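Long-range contacts in Adhesin/hemolysin (Burkholderia pseudomallei 1026a, PDB 4G6V), which acts as the toxin of a contact-dependent growth inhibition system, a tRNase with which bacteria stop the growth of closely related neighbours: residues Asn97-Asp102 with Ala127-Val132; Tyr104-Gly109 with Ala135-Ser140. One frame throughout, in Å; residues are numbered along the deposited sequence.

Contact 1: Asn97-Asp102 with Ala127-Val132; sequences NGQVFD and ASNIVV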
loop_
_atom_site.group_PDB
_atom_site.type_symbol
_atom_site.label_atom_id
_atom_site.label_comp_id
_atom_site.label_asym_id
_atom_site.label_seq_id
_atom_site.Cartn_x
_atom_site.Cartn_y
_atom_site.Cartn_z
ATOM N N ASN A 97 -19.946 -0.005 5.726
ATOM C CA ASN A 97 -21.072 -0.827 6.174
ATOM C C ASN A 97 -20.597 -1.970 7.080
ATOM O O ASN A 97 -21.064 -3.112 6.967
ATOM C CB ASN A 97 -21.866 -1.365 4.979
ATOM C CG ASN A 97 -22.429 -0.255 4.122
ATOM O OD1 ASN A 97 -22.408 0.909 4.520
ATOM N ND2 ASN A 97 -22.945 -0.602 2.947
ATOM N N GLY A 98 -19.652 -1.650 7.964
ATOM C CA GLY A 98 -19.171 -2.598 8.947
ATOM C C GLY A 98 -17.847 -3.263 8.602
ATOM O O GLY A 98 -17.078 -3.578 9.508
ATOM N N GLN A 99 -17.585 -3.474 7.308
ATOM C CA GLN A 99 -16.367 -4.165 6.829
ATOM C C GLN A 99 -15.107 -3.283 6.802
ATOM O O GLN A 99 -15.125 -2.197 6.207
ATOM C CB GLN A 99 -16.586 -4.719 5.410
ATOM C CG GLN A 99 -17.772 -5.655 5.255
ATOM C CD GLN A 99 -17.972 -6.107 3.807
ATOM O OE1 GLN A 99 -18.308 -5.303 2.934
ATOM N NE2 GLN A 99 -17.763 -7.401 3.551
ATOM N N VAL A 100 -14.012 -3.740 7.414
ATOM C CA VAL A 100 -12.745 -3.010 7.272
ATOM C C VAL A 100 -12.307 -2.947 5.799
ATOM O O VAL A 100 -12.334 -3.964 5.080
ATOM C CB VAL A 100 -11.594 -3.532 8.189
ATOM C CG1 VAL A 100 -11.887 -3.231 9.672
ATOM C CG2 VAL A 100 -11.265 -5.041 7.930
ATOM N N PHE A 101 -11.956 -1.726 5.373
ATOM C CA PHE A 101 -11.563 -1.392 3.999
ATOM C C PHE A 101 -10.287 -0.543 3.991
ATOM O O PHE A 101 -10.005 0.195 4.945
ATOM C CB PHE A 101 -12.668 -0.585 3.325
ATOM C CG PHE A 101 -13.496 -1.358 2.334
ATOM C CD1 PHE A 101 -14.697 -1.931 2.715
ATOM C CD2 PHE A 101 -13.094 -1.479 1.007
ATOM C CE1 PHE A 101 -15.478 -2.628 1.794
ATOM C CE2 PHE A 101 -13.870 -2.179 0.080
ATOM C CZ PHE A 101 -15.064 -2.750 0.475
ATOM N N ASP A 102 -9.517 -0.640 2.911
ATOM C CA ASP A 102 -8.352 0.218 2.729
ATOM C C ASP A 102 -8.413 0.934 1.375
ATOM O O ASP A 102 -8.932 0.379 0.400
ATOM C CB ASP A 102 -7.047 -0.572 2.870
ATOM C CG ASP A 102 -6.575 -0.677 4.320
ATOM O OD1 ASP A 102 -7.228 -0.095 5.216
ATOM O OD2 ASP A 102 -5.540 -1.343 4.562
ATOM N N ALA A 127 -4.190 -6.769 3.926
ATOM C CA ALA A 127 -5.377 -6.080 3.476
ATOM C C ALA A 127 -6.362 -7.150 2.974
ATOM O O ALA A 127 -5.956 -8.255 2.600
ATOM C CB ALA A 127 -5.024 -5.094 2.369
ATOM N N SER A 128 -7.645 -6.806 2.973
ATOM C CA SER A 128 -8.709 -7.672 2.464
ATOM C C SER A 128 -9.596 -6.891 1.482
ATOM O O SER A 128 -9.562 -7.122 0.270
ATOM C CB SER A 128 -9.551 -8.164 3.636
ATOM O OG SER A 128 -9.743 -7.104 4.564
ATOM N N ASN A 129 -10.389 -5.963 2.020
ATOM C CA ASN A 129 -11.285 -5.153 1.208
ATOM C C ASN A 129 -10.653 -3.821 0.810
ATOM O O ASN A 129 -10.200 -3.049 1.666
ATOM C CB ASN A 129 -12.590 -4.933 1.954
ATOM C CG ASN A 129 -13.211 -6.231 2.387
ATOM O OD1 ASN A 129 -13.414 -7.125 1.565
ATOM N ND2 ASN A 129 -13.483 -6.366 3.684
ATOM N N ILE A 130 -10.630 -3.563 -0.496
ATOM C CA ILE A 130 -9.896 -2.430 -1.033
ATOM C C ILE A 130 -10.802 -1.475 -1.790
ATOM O O ILE A 130 -11.553 -1.897 -2.679
ATOM C CB ILE A 130 -8.844 -2.880 -2.054
ATOM C CG1 ILE A 130 -8.109 -4.142 -1.600
ATOM C CG2 ILE A 130 -7.914 -1.721 -2.365
ATOM C CD1 ILE A 130 -6.931 -3.894 -0.710
ATOM N N VAL A 131 -10.726 -0.193 -1.443
ATOM C CA VAL A 131 -11.275 0.852 -2.308
ATOM C C VAL A 131 -10.179 1.259 -3.287
ATOM O O VAL A 131 -9.067 1.659 -2.878
ATOM C CB VAL A 131 -11.734 2.098 -1.533
ATOM C CG1 VAL A 131 -12.116 3.192 -2.504
ATOM C CG2 VAL A 131 -12.887 1.770 -0.594
ATOM N N VAL A 132 -10.465 1.110 -4.578
ATOM C CA VAL A 132 -9.507 1.516 -5.589
ATOM C C VAL A 132 -10.003 2.763 -6.286
ATOM O O VAL A 132 -10.973 2.707 -7.035
ATOM C CB VAL A 132 -9.293 0.469 -6.659
ATOM C CG1 VAL A 132 -8.279 1.018 -7.697
ATOM C CG2 VAL A 132 -8.823 -0.868 -6.044
#
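Asp102 and Ile130 pair as neighbours on two parallel strands, 99-102 and 129-132, whose axes approach to 4.5 Å and diverge by 44°. Both polar backbone atoms of Asp102 reach across: its N donates to Asn129 O at 2.8 Å, and its O accepts from Val131 N at 2.6 Å. The ladder is extended by a side chain, for the amide of Asn129 swings back to give ND2 to Val100 O at 3.0 Å, with an N-H...O angle of 157° and the acceptor close to the amide plane. A chi1 of -54° sets CG of Asn129 beside its own backbone N, from where the amide can reach back to Val100 O. Its OD1 accepts from Lys158 N, just before strand 159-162. Helix 111-123 connects strands 99-104 and 129-133 in a beta-alpha-beta unit, part of the mixed sheet of this PD-(D/E)XK-clan domain. The Phe101 ring lies across the Asn129 side chain in a CH-pi contact, Asn129 CB sitting 3.4 Å from the centroid of the Phe101 ring, almost exactly on the normal. Val131 CG2 approaches the same ring obliquely, 3.6 Å from Phe101 CD2, and Tyr94 and Ile96 of strand 94-96 extend this apolar layer. Asp102, probably an active-site residue, points to the face that Ile130 shares; OD1 accepts from the backbone N of Asp93, another likely active-site residue, which would help hold the carboxylate in place.

Contact 2: Tyr104-Gly109 with Ala135-Ser140; sequences YAPATG and ADSSAS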
loop_
_atom_site.group_PDB
_atom_site.type_symbol
_atom_site.label_atom_id
_atom_site.label_comp_id
_atom_site.label_asym_id
_atom_site.label_seq_id
_atom_site.Cartn_x
_atom_site.Cartn_y
_atom_site.Cartn_z
ATOM N N TYR A 104 -6.634 2.592 -1.963
ATOM C CA TYR A 104 -5.460 2.466 -2.822
ATOM C C TYR A 104 -5.673 3.321 -4.068
ATOM O O TYR A 104 -6.622 3.117 -4.839
ATOM C CB TYR A 104 -5.193 0.995 -3.162
ATOM C CG TYR A 104 -4.283 0.742 -4.336
ATOM C CD1 TYR A 104 -3.074 1.420 -4.481
ATOM C CD2 TYR A 104 -4.622 -0.195 -5.295
ATOM C CE1 TYR A 104 -2.245 1.177 -5.573
ATOM C CE2 TYR A 104 -3.789 -0.459 -6.381
ATOM C CZ TYR A 104 -2.606 0.223 -6.519
ATOM O OH TYR A 104 -1.790 -0.068 -7.608
ATOM N N ALA A 105 -4.808 4.310 -4.238
ATOM C CA ALA A 105 -5.033 5.317 -5.262
ATOM C C ALA A 105 -3.902 5.309 -6.278
ATOM O O ALA A 105 -3.056 6.183 -6.266
ATOM C CB ALA A 105 -5.203 6.690 -4.632
ATOM N N PRO A 106 -3.911 4.309 -7.167
ATOM C CA PRO A 106 -2.838 4.097 -8.136
ATOM C C PRO A 106 -2.631 5.320 -9.014
ATOM O O PRO A 106 -3.610 5.920 -9.469
ATOM C CB PRO A 106 -3.358 2.923 -8.980
ATOM C CG PRO A 106 -4.847 3.002 -8.851
ATOM C CD PRO A 106 -5.056 3.411 -7.416
ATOM N N ALA A 107 -1.371 5.699 -9.214
ATOM C CA ALA A 107 -1.040 6.757 -10.153
ATOM C C ALA A 107 -0.585 6.092 -11.445
ATOM O O ALA A 107 -0.681 6.678 -12.530
ATOM C CB ALA A 107 0.041 7.652 -9.594
ATOM N N THR A 108 -0.095 4.859 -11.313
ATOM C CA THR A 108 0.264 4.057 -12.466
ATOM C C THR A 108 -0.990 3.745 -13.275
ATOM O O THR A 108 -2.110 3.675 -12.724
ATOM C CB THR A 108 0.925 2.718 -12.051
ATOM O OG1 THR A 108 1.232 1.950 -13.220
ATOM C CG2 THR A 108 -0.005 1.875 -11.174
ATOM N N GLY A 109 -0.791 3.547 -14.577
ATOM C CA GLY A 109 -1.836 3.040 -15.448
ATOM C C GLY A 109 -1.635 1.581 -15.843
ATOM O O GLY A 109 -2.415 1.043 -16.617
ATOM N N ALA A 135 -8.659 8.267 -9.568
ATOM C CA ALA A 135 -8.467 9.710 -9.797
ATOM C C ALA A 135 -7.240 10.029 -10.655
ATOM O O ALA A 135 -7.337 10.759 -11.634
ATOM C CB ALA A 135 -8.385 10.460 -8.467
ATOM N N ASP A 136 -6.088 9.470 -10.290
ATOM C CA ASP A 136 -4.840 9.780 -10.972
ATOM C C ASP A 136 -4.324 8.634 -11.851
ATOM O O ASP A 136 -3.162 8.637 -12.252
ATOM C CB ASP A 136 -3.776 10.140 -9.938
ATOM C CG ASP A 136 -4.297 11.090 -8.885
ATOM O OD1 ASP A 136 -4.376 12.301 -9.185
ATOM O OD2 ASP A 136 -4.624 10.630 -7.765
ATOM N N SER A 137 -5.172 7.653 -12.146
ATOM C CA SER A 137 -4.766 6.531 -12.982
ATOM C C SER A 137 -5.470 6.555 -14.331
ATOM O O SER A 137 -6.609 6.979 -14.430
ATOM C CB SER A 137 -5.089 5.219 -12.266
ATOM O OG SER A 137 -5.014 4.119 -13.150
ATOM N N SER A 138 -4.805 6.073 -15.370
ATOM C CA SER A 138 -5.425 6.020 -16.694
ATOM C C SER A 138 -6.004 4.636 -17.007
ATOM O O SER A 138 -6.433 4.374 -18.129
ATOM C CB SER A 138 -4.431 6.445 -17.786
ATOM O OG SER A 138 -3.401 5.478 -17.989
ATOM N N ALA A 139 -6.006 3.755 -16.012
ATOM C CA ALA A 139 -6.499 2.387 -16.178
ATOM C C ALA A 139 -8.010 2.324 -16.014
ATOM O O ALA A 139 -8.557 2.836 -15.039
ATOM C CB ALA A 139 -5.832 1.458 -15.171
ATOM N N SER A 140 -8.683 1.673 -16.957
ATOM C CA SER A 140 -10.138 1.639 -16.941
ATOM C C SER A 140 -10.666 0.695 -15.864
ATOM O O SER A 140 -10.072 -0.359 -15.610
ATOM C CB SER A 140 -10.693 1.276 -18.330
ATOM O OG SER A 140 -10.751 -0.123 -18.545
#
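Ser137 OG is held by one bond from each loop: it donates a hydrogen bond to Thr108 O at 3.0 Å and accepts one from Ala139 N at 3.1 Å. The second bond, with an N-H...O angle of 166°, closes an ST turn within 135-140, whereas the first ties that turn to 104-109. The hydroxyl is anti to its own backbone N (chi1 166°), and it meets Thr108 O with the donor tilted 18° from the carbonyl plane. Ser137 CB lies 3.2 Å from Pro106 O and also touches CG of the proline ring at 4.1 Å. Farther along, the methyl of Ala139 packs on Gly109 O at 3.7 Å. At the other end, Ala107 CA makes a CA-H...O contact of 3.5 Å with Asp136 O. The Asp136 carboxylate is salt-bridged through OD2 to Arg61 and Arg65 of helix 57-74. Glu98 of the CdiI chain accepts from Ala107 N and packs on Pro106 and Thr108, so the immunity protein covers part of the 104-109 loop. The two loops lead from strands 99-104 and 129-133 into helices 111-123 and 141-150; Pro106 packs on Ile114 and Ala139 on Val111, both of helix 111-123, while Ser140 caps helix 141-150.

Overall arrangement
Contact 2 continues where the two strands of contact 1 end: contact 1 joins strands 99-104 and 129-133 in the sheet, and contact 2 joins the loops that leave them. Their centres are about 18 Å apart, yet they meet where Tyr104 N probably hydrogen-bonds to Val131 O, continuing the ladder, and where Val132 packs on Pro106. Both are partly buried. Contact 1, nearer the chain centre, relies on backbone bonding, the Asn129 amide and the Phe101 face, and carries the Asp102 carboxylate, which turns out to Asp93. Contact 2 lies farther out with a larger share of exposed residues, lacks regular strand pairing, and depends on a serine hydroxyl and backbone carbonyls. CdiI reaches both, touching more residues in contact 2.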